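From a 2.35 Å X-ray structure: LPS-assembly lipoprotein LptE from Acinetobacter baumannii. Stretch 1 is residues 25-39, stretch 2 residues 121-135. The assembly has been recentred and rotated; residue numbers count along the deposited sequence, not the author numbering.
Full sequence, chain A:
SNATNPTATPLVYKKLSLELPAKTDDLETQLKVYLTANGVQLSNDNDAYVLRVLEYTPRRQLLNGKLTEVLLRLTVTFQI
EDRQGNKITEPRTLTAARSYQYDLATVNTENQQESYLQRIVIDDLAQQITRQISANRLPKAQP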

ATOM      1  N   ASP A  25      -7.147   3.566  -7.729  1.00 53.16           N
ATOM      2  CA  ASP A  25      -8.309   4.097  -7.011  1.00 56.14           C
ATOM      3  C   ASP A  25      -8.625   3.311  -5.739  1.00 54.49           C
ATOM      4  O   ASP A  25      -8.799   3.891  -4.660  1.00 55.41           O
ATOM      5  CB  ASP A  25      -9.547   4.140  -7.926  1.00 58.98           C
ATOM      6  CG  ASP A  25      -9.395   5.124  -9.089  1.00 61.79           C
ATOM      7  OD1 ASP A  25      -8.646   6.117  -8.974  1.00 63.12           O
ATOM      8  OD2 ASP A  25     -10.065   4.918 -10.119  1.00 67.59           O
ATOM      9  N   ASP A  26      -8.673   1.992  -5.858  1.00 54.30           N
ATOM     10  CA  ASP A  26      -8.957   1.141  -4.699  1.00 53.16           C
ATOM     11  C   ASP A  26      -7.967   1.414  -3.559  1.00 52.54           C
ATOM     12  O   ASP A  26      -8.370   1.542  -2.414  1.00 52.64           O
ATOM     13  CB  ASP A  26      -8.959  -0.340  -5.094  1.00 52.89           C
ATOM     14  CG  ASP A  26     -10.118  -0.709  -6.023  1.00 57.68           C
ATOM     15  OD1 ASP A  26     -11.192  -0.087  -5.921  1.00 63.63           O
ATOM     16  OD2 ASP A  26      -9.971  -1.648  -6.849  1.00 60.20           O
ATOM     17  N   LEU A  27      -6.678   1.544  -3.870  1.00 53.01           N
ATOM     18  CA  LEU A  27      -5.695   1.811  -2.815  1.00 53.95           C
ATOM     19  C   LEU A  27      -5.901   3.213  -2.278  1.00 54.01           C
ATOM     20  O   LEU A  27      -5.876   3.418  -1.062  1.00 50.25           O
ATOM     21  CB  LEU A  27      -4.259   1.679  -3.315  1.00 54.01           C
ATOM     22  CG  LEU A  27      -3.137   1.835  -2.273  1.00 54.39           C
ATOM     23  CD1 LEU A  27      -3.219   0.750  -1.205  1.00 54.66           C
ATOM     24  CD2 LEU A  27      -1.775   1.792  -2.930  1.00 53.45           C
ATOM     25  N   GLU A  28      -6.119   4.168  -3.180  1.00 48.37           N
ATOM     26  CA  GLU A  28      -6.293   5.547  -2.749  1.00 52.45           C
ATOM     27  C   GLU A  28      -7.415   5.646  -1.739  1.00 52.39           C
ATOM     28  O   GLU A  28      -7.260   6.289  -0.713  1.00 52.16           O
ATOM     29  CB  GLU A  28      -6.589   6.483  -3.918  1.00 57.16           C
ATOM     30  CG  GLU A  28      -6.635   7.958  -3.520  1.00 59.99           C
ATOM     31  CD  GLU A  28      -7.044   8.875  -4.649  1.00 62.14           C
ATOM     32  OE1 GLU A  28      -6.972   8.470  -5.825  1.00 63.67           O
ATOM     33  OE2 GLU A  28      -7.457  10.016  -4.350  1.00 68.92           O
ATOM     34  N   THR A  29      -8.534   5.000  -2.040  1.00 55.55           N
ATOM     35  CA  THR A  29      -9.701   5.018  -1.153  1.00 58.44           C
ATOM     36  C   THR A  29      -9.348   4.481   0.238  1.00 55.42           C
ATOM     37  O   THR A  29      -9.573   5.141   1.237  1.00 57.65           O
ATOM     38  CB  THR A  29     -10.844   4.169  -1.744  1.00 60.92           C
ATOM     39  OG1 THR A  29     -11.199   4.680  -3.036  1.00 59.31           O
ATOM     40  CG2 THR A  29     -12.079   4.176  -0.813  1.00 59.55           C
ATOM     41  N   GLN A  30      -8.755   3.298   0.272  1.00 53.25           N
ATOM     42  CA  GLN A  30      -8.372   2.661   1.525  1.00 54.66           C
ATOM     43  C   GLN A  30      -7.314   3.457   2.294  1.00 53.08           C
ATOM     44  O   GLN A  30      -7.371   3.516   3.524  1.00 52.55           O
ATOM     45  CB  GLN A  30      -7.923   1.212   1.282  1.00 53.69           C
ATOM     46  CG  GLN A  30      -9.000   0.364   0.611  1.00 55.48           C
ATOM     47  CD  GLN A  30     -10.269   0.249   1.450  1.00 59.01           C
ATOM     48  OE1 GLN A  30     -10.346  -0.557   2.380  1.00 58.62           O
ATOM     49  NE2 GLN A  30     -11.282   1.023   1.094  1.00 63.32           N
ATOM     50  N   LEU A  31      -6.366   4.080   1.598  1.00 51.30           N
ATOM     51  CA  LEU A  31      -5.358   4.884   2.302  1.00 51.93           C
ATOM     52  C   LEU A  31      -5.991   6.027   3.032  1.00 55.13           C
ATOM     53  O   LEU A  31      -5.586   6.345   4.146  1.00 58.15           O
ATOM     54  CB  LEU A  31      -4.311   5.465   1.361  1.00 51.43           C
ATOM     55  CG  LEU A  31      -3.269   4.515   0.828  1.00 49.58           C
ATOM     56  CD1 LEU A  31      -2.416   5.214  -0.228  1.00 51.38           C
ATOM     57  CD2 LEU A  31      -2.426   3.978   1.975  1.00 49.92           C
ATOM     58  N   LYS A  32      -6.984   6.644   2.400  1.00 58.10           N
ATOM     59  CA  LYS A  32      -7.675   7.784   2.988  1.00 62.48           C
ATOM     60  C   LYS A  32      -8.412   7.430   4.275  1.00 66.64           C
ATOM     61  O   LYS A  32      -8.239   8.122   5.282  1.00 71.63           O
ATOM     62  CB  LYS A  32      -8.619   8.440   1.970  1.00 63.56           C
ATOM     63  CG  LYS A  32      -7.889   9.222   0.889  1.00 65.11           C
ATOM     64  CD  LYS A  32      -8.847   9.837  -0.121  1.00 67.75           C
ATOM     65  CE  LYS A  32      -8.094  10.673  -1.143  1.00 69.43           C
ATOM     66  NZ  LYS A  32      -8.986  11.222  -2.197  1.00 72.80           N
ATOM     67  N   VAL A  33      -9.208   6.357   4.259  1.00 67.60           N
ATOM     68  CA  VAL A  33      -9.955   5.965   5.471  1.00 71.39           C
ATOM     69  C   VAL A  33      -9.002   5.699   6.640  1.00 68.34           C
ATOM     70  O   VAL A  33      -9.196   6.234   7.731  1.00 72.91           O
ATOM     71  CB  VAL A  33     -10.925   4.764   5.256  1.00 75.38           C
ATOM     72  CG1 VAL A  33     -11.927   5.079   4.149  1.00 79.23           C
ATOM     73  CG2 VAL A  33     -10.194   3.469   4.930  1.00 73.74           C
ATOM     74  N   TYR A  34      -7.944   4.931   6.386  1.00 65.48           N
ATOM     75  CA  TYR A  34      -6.970   4.579   7.424  1.00 64.28           C
ATOM     76  C   TYR A  34      -6.081   5.751   7.866  1.00 65.39           C
ATOM     77  O   TYR A  34      -5.816   5.898   9.061  1.00 70.66           O
ATOM     78  CB  TYR A  34      -6.132   3.346   7.013  1.00 58.73           C
ATOM     79  CG  TYR A  34      -6.982   2.121   6.753  1.00 56.90           C
ATOM     80  CD1 TYR A  34      -7.876   1.660   7.719  1.00 60.22           C
ATOM     81  CD2 TYR A  34      -6.861   1.386   5.582  1.00 55.48           C
ATOM     82  CE1 TYR A  34      -8.655   0.537   7.511  1.00 57.23           C
ATOM     83  CE2 TYR A  34      -7.641   0.255   5.362  1.00 56.64           C
ATOM     84  CZ  TYR A  34      -8.538  -0.165   6.337  1.00 57.63           C
ATOM     85  OH  TYR A  34      -9.321  -1.292   6.157  1.00 58.23           O
ATOM     86  N   LEU A  35      -5.613   6.570   6.930  1.00 65.39           N
ATOM     87  CA  LEU A  35      -4.805   7.742   7.298  1.00 65.72           C
ATOM     88  C   LEU A  35      -5.596   8.674   8.209  1.00 66.42           C
ATOM     89  O   LEU A  35      -5.099   9.064   9.269  1.00 65.83           O
ATOM     90  CB  LEU A  35      -4.312   8.511   6.063  1.00 68.78           C
ATOM     91  CG  LEU A  35      -3.143   7.886   5.285  1.00 68.46           C
ATOM     92  CD1 LEU A  35      -2.965   8.578   3.952  1.00 68.92           C
ATOM     93  CD2 LEU A  35      -1.850   7.938   6.097  1.00 69.21           C
ATOM     94  N   THR A  36      -6.824   9.013   7.804  1.00 65.81           N
ATOM     95  CA  THR A  36      -7.684   9.913   8.595  1.00 67.99           C
ATOM     96  C   THR A  36      -7.971   9.311   9.978  1.00 68.67           C
ATOM     97  O   THR A  36      -7.907  10.006  10.990  1.00 70.52           O
ATOM     98  CB  THR A  36      -8.987  10.296   7.846  1.00 69.20           C
ATOM     99  OG1 THR A  36      -9.615   9.123   7.313  1.00 70.43           O
ATOM    100  CG2 THR A  36      -8.680  11.216   6.696  1.00 67.68           C
ATOM    101  N   ALA A  37      -8.221   8.006  10.012  1.00 68.54           N
ATOM    102  CA  ALA A  37      -8.461   7.295  11.268  1.00 69.36           C
ATOM    103  C   ALA A  37      -7.290   7.476  12.264  1.00 72.17           C
ATOM    104  O   ALA A  37      -7.513   7.627  13.465  1.00 79.47           O
ATOM    105  CB  ALA A  37      -8.715   5.821  10.988  1.00 65.41           C
ATOM    106  N   ASN A  38      -6.055   7.471  11.762  1.00 70.67           N
ATOM    107  CA  ASN A  38      -4.857   7.681  12.603  1.00 71.95           C
ATOM    108  C   ASN A  38      -4.617   9.145  12.971  1.00 74.77           C
ATOM    109  O   ASN A  38      -3.599   9.476  13.592  1.00 77.77           O
ATOM    110  CB  ASN A  38      -3.609   7.100  11.921  1.00 71.92           C
ATOM    111  CG  ASN A  38      -3.481   5.605  12.116  1.00 72.41           C
ATOM    112  OD1 ASN A  38      -3.772   4.821  11.216  1.00 77.39           O
ATOM    113  ND2 ASN A  38      -3.082   5.201  13.311  1.00 73.65           N
ATOM    114  N   GLY A  39      -5.550  10.021  12.603  1.00 76.05           N
ATOM    115  CA  GLY A  39      -5.427  11.434  12.921  1.00 77.50           C
ATOM    116  C   GLY A  39      -4.768  12.277  11.848  1.00 76.42           C
ATOM    117  O   GLY A  39      -4.649  13.483  12.020  1.00 78.68           O
ATOM    118  N   VAL A 121      -5.862  -8.014   0.076  1.00 46.40           N
ATOM    119  CA  VAL A 121      -4.447  -7.650  -0.128  1.00 47.03           C
ATOM    120  C   VAL A 121      -4.262  -6.132  -0.141  1.00 46.24           C
ATOM    121  O   VAL A 121      -3.377  -5.606   0.529  1.00 42.90           O
ATOM    122  CB  VAL A 121      -3.871  -8.279  -1.433  1.00 47.63           C
ATOM    123  CG1 VAL A 121      -2.562  -7.616  -1.858  1.00 46.04           C
ATOM    124  CG2 VAL A 121      -3.695  -9.794  -1.278  1.00 46.73           C
ATOM    125  N   ILE A 122      -5.087  -5.450  -0.925  1.00 47.28           N
ATOM    126  CA  ILE A 122      -5.044  -3.984  -1.016  1.00 49.85           C
ATOM    127  C   ILE A 122      -5.269  -3.378   0.364  1.00 49.11           C
ATOM    128  O   ILE A 122      -4.491  -2.546   0.819  1.00 51.67           O
ATOM    129  CB  ILE A 122      -6.101  -3.449  -2.004  1.00 51.65           C
ATOM    130  CG1 ILE A 122      -5.708  -3.849  -3.419  1.00 52.37           C
ATOM    131  CG2 ILE A 122      -6.219  -1.925  -1.901  1.00 53.02           C
ATOM    132  CD1 ILE A 122      -6.730  -3.511  -4.486  1.00 56.90           C
ATOM    133  N   ASP A 123      -6.319  -3.833   1.031  1.00 49.69           N
ATOM    134  CA  ASP A 123      -6.662  -3.366   2.375  1.00 51.91           C
ATOM    135  C   ASP A 123      -5.482  -3.565   3.335  1.00 51.50           C
ATOM    136  O   ASP A 123      -5.061  -2.633   4.005  1.00 54.11           O
ATOM    137  CB  ASP A 123      -7.875  -4.128   2.889  1.00 56.34           C
ATOM    138  CG  ASP A 123      -8.420  -3.544   4.148  1.00 62.58           C
ATOM    139  OD1 ASP A 123      -8.883  -2.382   4.090  1.00 65.28           O
ATOM    140  OD2 ASP A 123      -8.417  -4.243   5.183  1.00 61.79           O
ATOM    141  N   ASP A 124      -4.948  -4.787   3.366  1.00 53.02           N
ATOM    142  CA  ASP A 124      -3.794  -5.159   4.200  1.00 52.46           C
ATOM    143  C   ASP A 124      -2.662  -4.176   3.943  1.00 50.66           C
ATOM    144  O   ASP A 124      -2.131  -3.567   4.876  1.00 54.79           O
ATOM    145  CB  ASP A 124      -3.382  -6.621   3.856  1.00 57.52           C
ATOM    146  CG  ASP A 124      -2.113  -7.130   4.619  1.00 61.52           C
ATOM    147  OD1 ASP A 124      -1.262  -6.326   5.042  1.00 67.95           O
ATOM    148  OD2 ASP A 124      -1.955  -8.367   4.755  1.00 61.96           O
ATOM    149  N   LEU A 125      -2.326  -3.978   2.674  1.00 48.86           N
ATOM    150  CA  LEU A 125      -1.247  -3.070   2.319  1.00 50.22           C
ATOM    151  C   LEU A 125      -1.545  -1.619   2.723  1.00 50.45           C
ATOM    152  O   LEU A 125      -0.658  -0.936   3.199  1.00 50.46           O
ATOM    153  CB  LEU A 125      -0.901  -3.170   0.832  1.00 50.74           C
ATOM    154  CG  LEU A 125       0.325  -2.369   0.383  1.00 51.20           C
ATOM    155  CD1 LEU A 125       1.538  -2.691   1.257  1.00 56.88           C
ATOM    156  CD2 LEU A 125       0.642  -2.637  -1.072  1.00 50.07           C
ATOM    157  N   ALA A 126      -2.786  -1.161   2.564  1.00 50.20           N
ATOM    158  CA  ALA A 126      -3.146   0.209   2.973  1.00 51.44           C
ATOM    159  C   ALA A 126      -2.843   0.420   4.466  1.00 55.28           C
ATOM    160  O   ALA A 126      -2.320   1.476   4.872  1.00 54.38           O
ATOM    161  CB  ALA A 126      -4.622   0.494   2.681  1.00 52.09           C
ATOM    162  N   GLN A 127      -3.150  -0.602   5.271  1.00 56.74           N
ATOM    163  CA  GLN A 127      -2.915  -0.563   6.716  1.00 57.32           C
ATOM    164  C   GLN A 127      -1.413  -0.558   7.039  1.00 56.72           C
ATOM    165  O   GLN A 127      -0.997   0.178   7.924  1.00 63.10           O
ATOM    166  CB  GLN A 127      -3.655  -1.721   7.429  1.00 58.51           C
ATOM    167  CG  GLN A 127      -5.166  -1.678   7.220  1.00 58.71           C
ATOM    168  CD  GLN A 127      -5.941  -2.719   8.026  1.00 62.92           C
ATOM    169  OE1 GLN A 127      -5.669  -2.943   9.200  1.00 67.62           O
ATOM    170  NE2 GLN A 127      -6.945  -3.325   7.399  1.00 61.65           N
ATOM    171  N   GLN A 128      -0.600  -1.339   6.319  1.00 54.94           N
ATOM    172  CA  GLN A 128       0.865  -1.335   6.565  1.00 57.57           C
ATOM    173  C   GLN A 128       1.485   0.019   6.229  1.00 56.00           C
ATOM    174  O   GLN A 128       2.371   0.491   6.934  1.00 56.91           O
ATOM    175  CB  GLN A 128       1.624  -2.388   5.747  1.00 55.16           C
ATOM    176  CG  GLN A 128       1.341  -3.839   6.059  1.00 55.70           C
ATOM    177  CD  GLN A 128       2.173  -4.754   5.162  1.00 54.79           C
ATOM    178  OE1 GLN A 128       3.416  -4.724   5.184  1.00 59.20           O
ATOM    179  NE2 GLN A 128       1.504  -5.567   4.379  1.00 50.53           N
ATOM    180  N   ILE A 129       1.069   0.603   5.112  1.00 54.38           N
ATOM    181  CA  ILE A 129       1.584   1.916   4.707  1.00 55.94           C
ATOM    182  C   ILE A 129       1.244   2.924   5.786  1.00 58.55           C
ATOM    183  O   ILE A 129       2.093   3.685   6.222  1.00 59.88           O
ATOM    184  CB  ILE A 129       0.963   2.393   3.388  1.00 52.86           C
ATOM    185  CG1 ILE A 129       1.410   1.474   2.248  1.00 52.20           C
ATOM    186  CG2 ILE A 129       1.391   3.822   3.088  1.00 53.01           C
ATOM    187  CD1 ILE A 129       0.617   1.647   0.967  1.00 49.81           C
ATOM    188  N   THR A 130      -0.013   2.912   6.199  1.00 60.70           N
ATOM    189  CA  THR A 130      -0.494   3.811   7.225  1.00 66.60           C
ATOM    190  C   THR A 130       0.218   3.578   8.572  1.00 73.48           C
ATOM    191  O   THR A 130       0.537   4.532   9.290  1.00 79.39           O
ATOM    192  CB  THR A 130      -2.016   3.668   7.351  1.00 66.21           C
ATOM    193  OG1 THR A 130      -2.618   4.099   6.124  1.00 63.18           O
ATOM    194  CG2 THR A 130      -2.542   4.499   8.468  1.00 72.60           C
ATOM    195  N   ARG A 131       0.487   2.314   8.884  1.00 66.13           N
ATOM    196  CA  ARG A 131       1.179   1.941  10.118  1.00 70.08           C
ATOM    197  C   ARG A 131       2.551   2.611  10.149  1.00 67.70           C
ATOM    198  O   ARG A 131       2.861   3.350  11.085  1.00 65.14           O
ATOM    199  CB  ARG A 131       1.380   0.412  10.194  1.00 78.39           C
ATOM    200  CG  ARG A 131       1.838  -0.145  11.547  1.00 83.70           C
ATOM    201  CD  ARG A 131       0.707  -0.253  12.578  1.00 89.31           C
ATOM    202  NE  ARG A 131      -0.306  -1.268  12.221  1.00 98.06           N
ATOM    203  CZ  ARG A 131      -1.466  -1.046  11.576  1.00109.96           C
ATOM    204  NH1 ARG A 131      -1.836   0.182  11.183  1.00110.94           N
ATOM    205  NH2 ARG A 131      -2.281  -2.077  11.317  1.00108.63           N
ATOM    206  N   GLN A 132       3.357   2.376   9.114  1.00 67.77           N
ATOM    207  CA  GLN A 132       4.714   2.929   9.079  1.00 71.73           C
ATOM    208  C   GLN A 132       4.809   4.447   9.106  1.00 71.51           C
ATOM    209  O   GLN A 132       5.830   4.980   9.535  1.00 74.90           O
ATOM    210  CB  GLN A 132       5.546   2.356   7.932  1.00 73.11           C
ATOM    211  CG  GLN A 132       5.851   0.872   8.121  1.00 77.00           C
ATOM    212  CD  GLN A 132       7.067   0.410   7.344  1.00 75.84           C
ATOM    213  OE1 GLN A 132       7.855   1.217   6.857  1.00 78.42           O
ATOM    214  NE2 GLN A 132       7.253  -0.894   7.274  1.00 80.73           N
ATOM    215  N   ILE A 133       3.762   5.130   8.658  1.00 69.06           N
ATOM    216  CA  ILE A 133       3.727   6.594   8.705  1.00 71.97           C
ATOM    217  C   ILE A 133       3.408   7.021  10.140  1.00 71.06           C
ATOM    218  O   ILE A 133       4.176   7.749  10.759  1.00 69.90           O
ATOM    219  CB  ILE A 133       2.687   7.160   7.711  1.00 71.70           C
ATOM    220  CG1 ILE A 133       3.198   6.966   6.282  1.00 70.72           C
ATOM    221  CG2 ILE A 133       2.423   8.640   7.947  1.00 71.39           C
ATOM    222  CD1 ILE A 133       2.186   7.312   5.221  1.00 74.81           C
ATOM    223  N   SER A 134       2.281   6.534  10.653  1.00 73.56           N
ATOM    224  CA  SER A 134       1.812   6.842  12.013  1.00 76.02           C
ATOM    225  C   SER A 134       2.801   6.433  13.109  1.00 72.27           C
ATOM    226  O   SER A 134       2.878   7.084  14.144  1.00 70.39           O
ATOM    227  CB  SER A 134       0.468   6.152  12.262  1.00 76.86           C
ATOM    228  OG  SER A 134       0.589   4.744  12.110  1.00 73.71           O
ATOM    229  N   ALA A 135       3.547   5.357  12.859  1.00 76.40           N
ATOM    230  CA  ALA A 135       4.552   4.834  13.798  1.00 75.70           C
ATOM    231  C   ALA A 135       5.979   5.340  13.507  1.00 71.56           C
ATOM    232  O   ALA A 135       6.927   4.853  14.114  1.00 76.05           O
ATOM    233  CB  ALA A 135       4.528   3.305  13.793  1.00 74.88           C
TER

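Two helices far apart in sequence often pack by fitting small residues of one against large residues of the other, and this pair in LptE is a compact example. Residues 25-37 and 121-134 are helical, each held by the usual i to i+4 backbone hydrogen bonds, such as Leu35 N to Leu31 O at 2.8 Å and Ala126 N to Ile122 O at 2.8 Å. The helices run in broadly the same direction, with a crossing angle of -45° and an axial separation of 8.8 Å at closest approach. The nearest CA pairs step by four residues in both helices: Leu27 with Ile122, Leu31 with Ala126, Leu35 with Thr130. The backbones are nearest in the middle of this series, where Leu31 CA and Ala126 CA are 5.2 Å apart, and they spread to 6.7 Å between Asn38 CA and Ser134 CA, where the first helix has just ended.

The residue at the tight point is alanine, whose single methyl permits the close approach. Ala126 points toward the other helix and sits as a knob among Leu27, Gln30, Leu31 and Tyr34. Its CB lies 3.7 Å from Gln30 CB, 3.8 Å from Tyr34 CD2 and 4.1 Å from Leu27 CD1. Along the buried side, Leu27, Leu31 and Leu35 leave their backbone sideways, yet their branched ends reach back into the contact. Leu31 CD2 meets Ile129 CD1 at 4.0 Å, Leu35 CD2 meets Ile133 CD1 at 4.2 Å, and Leu27 CD1 approaches Ile122 CG2 at 4.1 Å. These aliphatic side chains fill space without leaving polar groups to satisfy. Ile122 also extends to the exposed Asp26, its CD1 lying 3.9 Å from Asp26 CB, so the acidic residue contributes its methylene to the packing.

Tyr34 answers Ala126 as the reciprocal knob, with its side chain among Asp123, Ala126, Gln127 and Thr130. Its CA-to-CB bond points toward the second helix, and chi1 is m. Gln127 CG covers one face, 3.8 Å from the Tyr34 ring centroid and 16° off the normal, in a CH-pi contact, while Ala126 CB and Asp123 OD1 lie at the edge. The hydroxyl then donates a very short hydrogen bond, 2.4 Å from Tyr34 OH to Asp123 OD1. The same side chain thus combines an apolar surface with a polar tip that meets a carboxylate. The other carboxylate oxygen, Asp123 OD2, accepts a weak hydrogen bond from Gln127 NE2 at 2.8 Å, linking two walls of the tyrosine pocket.

Thr130 shows how a polar residue can be buried in such an interface. Its OG1 donates to Ala126 O at 2.9 Å, one turn back in its own helix, which satisfies the hydroxyl locally. Its methyl remains available for packing, with Thr130 CG2 3.6 Å from Tyr34 O. Altogether the two stretches bury 711 Å², both sides summed, and the Tyr34 to Asp123 hydrogen bond crosses between them.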